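Local coordinates for hypothetical multiheme protein (Ignicoccus hospitalis KIN4/I, PDB 4QO5) that is a membrane-associated octaheme cytochrome c that carries covalently bound hemes and probably passes electrons between them, at residues A[7-12]-A[37-42]; A[70-75]-A[79-84]. All coordinates share one frame; numbering follows the deposited sequence.

Contact 1 of 2, residues A[7-12]-A[37-42]; sequences QEAVAK and DWLKSK. With HEC (heme c), chain C.
Ala9 and Leu39 meet methyl to methyl, and this apolar touch is the closest approach in a small interface near the surface, joining helices 6-11 and 32-39. Ala9 CB lies 3.9 Å from Leu39 CD1, and the same methyl is approached more loosely by Val10 CG2, at 4.4 Å from Leu39 CD1. Leu39 holds its CG anti to the carbonyl carbon (chi1 -77°), which carries CD1 toward helix 6-11; Val10 also leans on Leu24 and Ile28 of helix 18-30.

Against the heme the packing is closer. Trp38 swings CG anti to its own N (chi1 174°) and sets one ring face over the CAB substituent, 3.8 Å above the plane and toward the rim, while Trp38 CB comes within 3.5 Å of heme CBB. The indole NE1 is hydrogen-bonded to Val77 O, which fixes the turn of the ring.

Polar bonds hold the turn after Trp38. Trp38 O takes two donors from one residue: Ser41 N, and Ser41 OG at 2.7 Å from Trp38 O, in the carbonyl plane. Trp38 thus forms part of the wall of this heme c pocket beside the CAB thioether position, and helix 6-11 packs on the neighbouring Leu39.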
loop_
_atom_site.group_PDB
_atom_site.type_symbol
_atom_site.label_atom_id
_atom_site.label_comp_id
_atom_site.label_asym_id
_atom_site.label_seq_id
_atom_site.Cartn_x
_atom_site.Cartn_y
_atom_site.Cartn_z
ATOM N N GLN A 7 11.030 -31.191 -19.599
ATOM C CA GLN A 7 11.368 -32.056 -20.723
ATOM C C GLN A 7 10.136 -32.810 -21.213
ATOM O O GLN A 7 9.901 -32.921 -22.421
ATOM C CB GLN A 7 12.494 -33.021 -20.340
ATOM C CG GLN A 7 13.858 -32.359 -20.342
ATOM C CD GLN A 7 14.914 -33.175 -19.628
ATOM O OE1 GLN A 7 14.720 -33.600 -18.491
ATOM N NE2 GLN A 7 16.041 -33.402 -20.299
ATOM N N GLU A 8 9.337 -33.301 -20.271
ATOM C CA GLU A 8 8.133 -34.029 -20.627
ATOM C C GLU A 8 7.102 -33.084 -21.257
ATOM O O GLU A 8 6.397 -33.461 -22.190
ATOM C CB GLU A 8 7.545 -34.756 -19.413
ATOM C CG GLU A 8 6.066 -35.056 -19.545
ATOM C CD GLU A 8 5.731 -36.495 -19.203
ATOM O OE1 GLU A 8 6.000 -36.915 -18.053
ATOM O OE2 GLU A 8 5.212 -37.209 -20.092
ATOM N N ALA A 9 7.039 -31.850 -20.759
ATOM C CA ALA A 9 6.086 -30.878 -21.278
ATOM C C ALA A 9 6.448 -30.482 -22.706
ATOM O O ALA A 9 5.569 -30.317 -23.555
ATOM C CB ALA A 9 6.025 -29.647 -20.375
ATOM N N VAL A 10 7.738 -30.324 -22.974
ATOM C CA VAL A 10 8.176 -30.017 -24.338
ATOM C C VAL A 10 7.883 -31.171 -25.307
ATOM O O VAL A 10 7.426 -30.951 -26.440
ATOM C CB VAL A 10 9.660 -29.619 -24.379
ATOM C CG1 VAL A 10 10.189 -29.631 -25.820
ATOM C CG2 VAL A 10 9.835 -28.235 -23.761
ATOM N N ALA A 11 8.120 -32.396 -24.846
ATOM C CA ALA A 11 7.910 -33.590 -25.665
ATOM C C ALA A 11 6.440 -33.814 -26.033
ATOM O O ALA A 11 6.139 -34.426 -27.059
ATOM C CB ALA A 11 8.460 -34.818 -24.957
ATOM N N LYS A 12 5.533 -33.327 -25.193
ATOM C CA LYS A 12 4.101 -33.496 -25.421
ATOM C C LYS A 12 3.514 -32.427 -26.344
ATOM O O LYS A 12 2.359 -32.527 -26.751
ATOM C CB LYS A 12 3.329 -33.501 -24.093
ATOM C CG LYS A 12 3.128 -34.890 -23.476
ATOM C CD LYS A 12 3.327 -36.004 -24.512
ATOM C CE LYS A 12 2.904 -37.374 -23.983
ATOM N NZ LYS A 12 1.426 -37.497 -23.821
ATOM N N ASP A 37 7.721 -20.458 -18.820
ATOM C CA ASP A 37 6.801 -19.342 -18.963
ATOM C C ASP A 37 6.090 -19.414 -20.330
ATOM O O ASP A 37 4.872 -19.314 -20.422
ATOM C CB ASP A 37 7.623 -18.062 -18.850
ATOM C CG ASP A 37 6.828 -16.886 -18.351
ATOM O OD1 ASP A 37 5.762 -17.083 -17.724
ATOM O OD2 ASP A 37 7.300 -15.749 -18.566
ATOM N N TRP A 38 6.869 -19.632 -21.386
ATOM C CA TRP A 38 6.322 -19.822 -22.732
ATOM C C TRP A 38 5.356 -21.008 -22.805
ATOM O O TRP A 38 4.311 -20.926 -23.457
ATOM C CB TRP A 38 7.469 -20.018 -23.733
ATOM C CG TRP A 38 6.985 -20.371 -25.120
ATOM C CD1 TRP A 38 6.460 -19.511 -26.051
ATOM C CD2 TRP A 38 6.958 -21.678 -25.723
ATOM N NE1 TRP A 38 6.117 -20.202 -27.193
ATOM C CE2 TRP A 38 6.407 -21.530 -27.018
ATOM C CE3 TRP A 38 7.337 -22.955 -25.293
ATOM C CZ2 TRP A 38 6.230 -22.611 -27.888
ATOM C CZ3 TRP A 38 7.166 -24.027 -26.161
ATOM C CH2 TRP A 38 6.618 -23.847 -27.443
ATOM N N LEU A 39 5.697 -22.100 -22.125
ATOM C CA LEU A 39 4.818 -23.278 -22.071
ATOM C C LEU A 39 3.426 -22.956 -21.495
ATOM O O LEU A 39 2.455 -23.682 -21.753
ATOM C CB LEU A 39 5.474 -24.396 -21.236
ATOM C CG LEU A 39 6.594 -25.184 -21.918
ATOM C CD1 LEU A 39 7.322 -26.052 -20.887
ATOM C CD2 LEU A 39 6.027 -26.055 -23.022
ATOM N N LYS A 40 3.327 -21.878 -20.717
ATOM C CA LYS A 40 2.046 -21.517 -20.090
ATOM C C LYS A 40 1.198 -20.652 -21.004
ATOM O O LYS A 40 0.020 -20.400 -20.720
ATOM C CB LYS A 40 2.254 -20.775 -18.765
ATOM C CG LYS A 40 2.964 -21.578 -17.687
ATOM C CD LYS A 40 2.886 -20.851 -16.348
ATOM C CE LYS A 40 4.129 -21.081 -15.491
ATOM N NZ LYS A 40 4.285 -22.486 -15.012
ATOM N N SER A 41 1.792 -20.170 -22.088
ATOM C CA SER A 41 1.060 -19.296 -23.016
ATOM C C SER A 41 0.096 -20.049 -23.920
ATOM O O SER A 41 0.365 -21.165 -24.370
ATOM C CB SER A 41 2.007 -18.465 -23.892
ATOM O OG SER A 41 2.655 -19.269 -24.852
ATOM N N LYS A 42 -1.042 -19.417 -24.196
ATOM C CA LYS A 42 -1.966 -19.970 -25.172
ATOM C C LYS A 42 -1.272 -20.130 -26.523
ATOM O O LYS A 42 -1.538 -21.070 -27.261
ATOM C CB LYS A 42 -3.185 -19.060 -25.294
ATOM C CG LYS A 42 -4.347 -19.646 -26.067
ATOM C CD LYS A 42 -5.585 -18.763 -25.827
ATOM C CE LYS A 42 -6.871 -19.457 -26.206
ATOM N NZ LYS A 42 -8.041 -18.529 -26.067
HETATM FE FE HEC C . 11.079 -14.178 -26.405
HETATM C CHA HEC C . 12.643 -11.322 -25.301
HETATM C CHB HEC C . 13.899 -15.989 -25.555
HETATM C CHC HEC C . 9.490 -16.919 -27.345
HETATM C CHD HEC C . 8.411 -12.301 -27.459
HETATM N NA HEC C . 12.874 -13.771 -25.557
HETATM C C1A HEC C . 13.320 -12.501 -25.186
HETATM C C2A HEC C . 14.655 -12.604 -24.659
HETATM C C3A HEC C . 15.005 -13.884 -24.711
HETATM C C4A HEC C . 13.904 -14.642 -25.272
HETATM C CMA HEC C . 16.351 -14.473 -24.237
HETATM C CAA HEC C . 15.517 -11.411 -24.175
HETATM C CBA HEC C . 14.983 -10.698 -22.945
HETATM C CGA HEC C . 15.457 -11.464 -21.746
HETATM O O1A HEC C . 14.640 -11.620 -20.801
HETATM O O2A HEC C . 16.633 -11.928 -21.754
HETATM N NB HEC C . 11.644 -15.993 -26.514
HETATM C C1B HEC C . 12.783 -16.608 -26.015
HETATM C C2B HEC C . 12.589 -18.030 -25.970
HETATM C C3B HEC C . 11.337 -18.216 -26.414
HETATM C C4B HEC C . 10.748 -16.981 -26.793
HETATM C CMB HEC C . 13.648 -19.016 -25.404
HETATM C CAB HEC C . 10.411 -19.414 -26.504
HETATM C CBB HEC C . 10.574 -20.365 -25.268
HETATM N NC HEC C . 9.325 -14.540 -27.272
HETATM C C1C HEC C . 8.829 -15.768 -27.619
HETATM C C2C HEC C . 7.646 -15.616 -28.426
HETATM C C3C HEC C . 7.281 -14.337 -28.232
HETATM C C4C HEC C . 8.375 -13.647 -27.657
HETATM C CMC HEC C . 6.767 -16.857 -28.752
HETATM C CAC HEC C . 6.092 -13.451 -28.681
HETATM C CBC HEC C . 4.700 -14.144 -28.646
HETATM N ND HEC C . 10.642 -12.190 -26.376
HETATM C C1D HEC C . 9.436 -11.656 -26.826
HETATM C C2D HEC C . 9.354 -10.240 -26.573
HETATM C C3D HEC C . 10.681 -9.899 -25.912
HETATM C C4D HEC C . 11.405 -11.161 -25.846
HETATM C CMD HEC C . 8.113 -9.380 -26.946
HETATM C CAD HEC C . 11.248 -8.551 -25.382
HETATM C CBD HEC C . 10.562 -7.290 -25.871
HETATM C CGD HEC C . 9.409 -6.943 -24.944
HETATM O O1D HEC C . 8.741 -5.920 -25.198
HETATM O O2D HEC C . 9.164 -7.681 -23.956
#

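Contact 2 of 2, residues A[70-75]-A[79-84]; sequences ANLRNV and CYECHG. With HEC (heme c), chain C.
Glu81, which packs on Leu72 and Val75 across the contact, also sets OE1 in the plane of the Tyr80 ring, at its edge, while Gly84 CA sits over one face of that ring, 4.1 Å above it and toward the rim. The His83 imidazole is met edge-on, with Cys79 O and the heme CHA carbon in its plane. His83 NE2 binds the heme FE at 2.1 Å. His83 ND1 is hydrogen-bonded to His102 O, a second-shell contact that fixes the ring's rotation, and His222 supplies the other axial nitrogen.

Across the segments the meeting is aliphatic. Glu81 CG lies 3.8 Å from Leu72 CD2, the two side chains sliding past one another in opposite directions, and 3.9 Å from Val75 CG2, which crosses at roughly a right angle. A bend at chi2 (58°) brings the buried carboxylate round to Ser17 OG for OE1 and Thr20 OG1 for OE2, still beside Val75 CG2. With an alanine here, Leu72 and Val75 would probably lose the methylene they pack on, and the hydroxyls of Ser17 and Thr20 their carboxylate partner.

On the heme side Cys79 SG is linked to CAB and Cys82 SG to CAC, both bonds stretched in the model. Cys79, Cys82 and His83 belong to the CXXCH motif, carried here on helix 79-83, which attaches heme c covalently and, with His222, gives it bis-histidine coordination.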
loop_
_atom_site.group_PDB
_atom_site.type_symbol
_atom_site.label_atom_id
_atom_site.label_comp_id
_atom_site.label_asym_id
_atom_site.label_seq_id
_atom_site.Cartn_x
_atom_site.Cartn_y
_atom_site.Cartn_z
ATOM N N ALA A 70 2.791 -18.180 -44.895
ATOM C CA ALA A 70 2.459 -19.605 -44.951
ATOM C C ALA A 70 3.229 -20.466 -43.954
ATOM O O ALA A 70 2.665 -21.383 -43.366
ATOM C CB ALA A 70 2.656 -20.138 -46.371
ATOM N N ASN A 71 4.511 -20.171 -43.757
ATOM C CA ASN A 71 5.324 -20.936 -42.817
ATOM C C ASN A 71 4.915 -20.752 -41.343
ATOM O O ASN A 71 5.390 -21.482 -40.477
ATOM C CB ASN A 71 6.809 -20.605 -42.981
ATOM C CG ASN A 71 7.160 -19.224 -42.457
ATOM O OD1 ASN A 71 6.512 -18.236 -42.789
ATOM N ND2 ASN A 71 8.189 -19.154 -41.624
ATOM N N LEU A 72 4.045 -19.781 -41.063
ATOM C CA LEU A 72 3.604 -19.526 -39.689
ATOM C C LEU A 72 2.201 -20.056 -39.405
ATOM O O LEU A 72 1.781 -20.101 -38.244
ATOM C CB LEU A 72 3.635 -18.020 -39.372
ATOM C CG LEU A 72 4.981 -17.288 -39.422
ATOM C CD1 LEU A 72 4.805 -15.788 -39.226
ATOM C CD2 LEU A 72 5.936 -17.846 -38.381
ATOM N N ARG A 73 1.472 -20.432 -40.452
ATOM C CA ARG A 73 0.049 -20.770 -40.295
ATOM C C ARG A 73 -0.220 -22.047 -39.507
ATOM O O ARG A 73 -1.210 -22.137 -38.768
ATOM C CB ARG A 73 -0.626 -20.890 -41.652
ATOM C CG ARG A 73 -0.719 -19.582 -42.397
ATOM C CD ARG A 73 -1.362 -19.755 -43.764
ATOM N NE ARG A 73 -1.161 -18.539 -44.540
ATOM C CZ ARG A 73 -1.017 -18.494 -45.859
ATOM N NH1 ARG A 73 -1.047 -19.607 -46.584
ATOM N NH2 ARG A 73 -0.828 -17.325 -46.450
ATOM N N ASN A 74 0.650 -23.036 -39.677
ATOM C CA ASN A 74 0.376 -24.369 -39.159
ATOM C C ASN A 74 1.333 -24.830 -38.066
ATOM O O ASN A 74 1.452 -26.025 -37.803
ATOM C CB ASN A 74 0.322 -25.381 -40.307
ATOM C CG ASN A 74 -0.701 -25.001 -41.368
ATOM O OD1 ASN A 74 -0.346 -24.711 -42.511
ATOM N ND2 ASN A 74 -1.976 -25.005 -40.998
ATOM N N VAL A 75 2.010 -23.879 -37.430
ATOM C CA VAL A 75 2.802 -24.184 -36.239
ATOM C C VAL A 75 2.380 -23.283 -35.096
ATOM O O VAL A 75 1.828 -22.194 -35.325
ATOM C CB VAL A 75 4.329 -24.052 -36.491
ATOM C CG1 VAL A 75 4.804 -25.108 -37.482
ATOM C CG2 VAL A 75 4.694 -22.652 -36.987
ATOM N N CYS A 79 9.591 -19.872 -30.122
ATOM C CA CYS A 79 10.720 -18.947 -30.046
ATOM C C CYS A 79 11.100 -18.386 -31.425
ATOM O O CYS A 79 11.335 -17.193 -31.579
ATOM C CB CYS A 79 11.950 -19.670 -29.472
ATOM S SG CYS A 79 11.594 -20.975 -28.224
ATOM N N TYR A 80 11.169 -19.256 -32.421
ATOM C CA TYR A 80 11.597 -18.807 -33.740
ATOM C C TYR A 80 10.505 -18.007 -34.449
ATOM O O TYR A 80 10.797 -17.087 -35.216
ATOM C CB TYR A 80 12.040 -19.990 -34.594
ATOM C CG TYR A 80 12.481 -19.558 -35.978
ATOM C CD1 TYR A 80 13.736 -19.002 -36.172
ATOM C CD2 TYR A 80 11.628 -19.677 -37.070
ATOM C CE1 TYR A 80 14.150 -18.591 -37.430
ATOM C CE2 TYR A 80 12.035 -19.266 -38.336
ATOM C CZ TYR A 80 13.297 -18.726 -38.499
ATOM O OH TYR A 80 13.722 -18.306 -39.739
ATOM N N GLU A 81 9.246 -18.341 -34.166
ATOM C CA GLU A 81 8.132 -17.691 -34.844
ATOM C C GLU A 81 8.101 -16.198 -34.523
ATOM O O GLU A 81 7.839 -15.388 -35.402
ATOM C CB GLU A 81 6.796 -18.372 -34.517
ATOM C CG GLU A 81 6.606 -19.731 -35.200
ATOM C CD GLU A 81 7.709 -20.744 -34.867
ATOM O OE1 GLU A 81 8.406 -21.207 -35.802
ATOM O OE2 GLU A 81 7.880 -21.086 -33.674
ATOM N N CYS A 82 8.400 -15.828 -33.283
ATOM C CA CYS A 82 8.540 -14.402 -32.928
ATOM C C CYS A 82 9.915 -13.797 -33.207
ATOM O O CYS A 82 10.027 -12.773 -33.875
ATOM C CB CYS A 82 8.172 -14.170 -31.468
ATOM S SG CYS A 82 6.400 -14.333 -31.275
ATOM N N HIS A 83 10.959 -14.416 -32.671
ATOM C CA HIS A 83 12.275 -13.807 -32.701
ATOM C C HIS A 83 12.941 -13.868 -34.061
ATOM O O HIS A 83 13.929 -13.185 -34.288
ATOM C CB HIS A 83 13.189 -14.442 -31.649
ATOM C CG HIS A 83 12.829 -14.047 -30.259
ATOM N ND1 HIS A 83 13.196 -12.832 -29.715
ATOM C CD2 HIS A 83 12.104 -14.679 -29.307
ATOM C CE1 HIS A 83 12.730 -12.741 -28.482
ATOM N NE2 HIS A 83 12.079 -13.852 -28.219
ATOM N N GLY A 84 12.403 -14.684 -34.958
ATOM C CA GLY A 84 12.960 -14.782 -36.303
ATOM C C GLY A 84 12.184 -13.985 -37.339
ATOM O O GLY A 84 12.514 -14.026 -38.524
HETATM FE FE HEC C . 11.079 -14.178 -26.405
HETATM C CHA HEC C . 12.643 -11.322 -25.301
HETATM C CHB HEC C . 13.899 -15.989 -25.555
HETATM C CHC HEC C . 9.490 -16.919 -27.345
HETATM C CHD HEC C . 8.411 -12.301 -27.459
HETATM N NA HEC C . 12.874 -13.771 -25.557
HETATM C C1A HEC C . 13.320 -12.501 -25.186
HETATM C C2A HEC C . 14.655 -12.604 -24.659
HETATM C C3A HEC C . 15.005 -13.884 -24.711
HETATM C C4A HEC C . 13.904 -14.642 -25.272
HETATM C CMA HEC C . 16.351 -14.473 -24.237
HETATM C CAA HEC C . 15.517 -11.411 -24.175
HETATM C CBA HEC C . 14.983 -10.698 -22.945
HETATM C CGA HEC C . 15.457 -11.464 -21.746
HETATM O O1A HEC C . 14.640 -11.620 -20.801
HETATM O O2A HEC C . 16.633 -11.928 -21.754
HETATM N NB HEC C . 11.644 -15.993 -26.514
HETATM C C1B HEC C . 12.783 -16.608 -26.015
HETATM C C2B HEC C . 12.589 -18.030 -25.970
HETATM C C3B HEC C . 11.337 -18.216 -26.414
HETATM C C4B HEC C . 10.748 -16.981 -26.793
HETATM C CMB HEC C . 13.648 -19.016 -25.404
HETATM C CAB HEC C . 10.411 -19.414 -26.504
HETATM C CBB HEC C . 10.574 -20.365 -25.268
HETATM N NC HEC C . 9.325 -14.540 -27.272
HETATM C C1C HEC C . 8.829 -15.768 -27.619
HETATM C C2C HEC C . 7.646 -15.616 -28.426
HETATM C C3C HEC C . 7.281 -14.337 -28.232
HETATM C C4C HEC C . 8.375 -13.647 -27.657
HETATM C CMC HEC C . 6.767 -16.857 -28.752
HETATM C CAC HEC C . 6.092 -13.451 -28.681
HETATM C CBC HEC C . 4.700 -14.144 -28.646
HETATM N ND HEC C . 10.642 -12.190 -26.376
HETATM C C1D HEC C . 9.436 -11.656 -26.826
HETATM C C2D HEC C . 9.354 -10.240 -26.573
HETATM C C3D HEC C . 10.681 -9.899 -25.912
HETATM C C4D HEC C . 11.405 -11.161 -25.846
HETATM C CMD HEC C . 8.113 -9.380 -26.946
HETATM C CAD HEC C . 11.248 -8.551 -25.382
HETATM C CBD HEC C . 10.562 -7.290 -25.871
HETATM C CGD HEC C . 9.409 -6.943 -24.944
HETATM O O1D HEC C . 8.741 -5.920 -25.198
HETATM O O2D HEC C . 9.164 -7.681 -23.956
#

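In the fold
Contacts 1 and 2 both touch the same heme c, through Trp38 in the first and through Cys79, Cys82 and His83 in the second. They follow one another along the chain, with centres 16 Å apart and nearest atoms about 5 Å apart, so they do not touch directly. Connections run through other residues: Leu24 of helix 18-30 is touched by Val10 and Trp38 of contact 1 and by Cys79 of contact 2, and Asp37 OD2 is hydrogen-bonded to the backbone N of His222, the ligand that shares the iron with His83. The side chain of Leu72 in contact 2 comes within about 4 Å of another heme c, so contact 2 lies beside more than one heme.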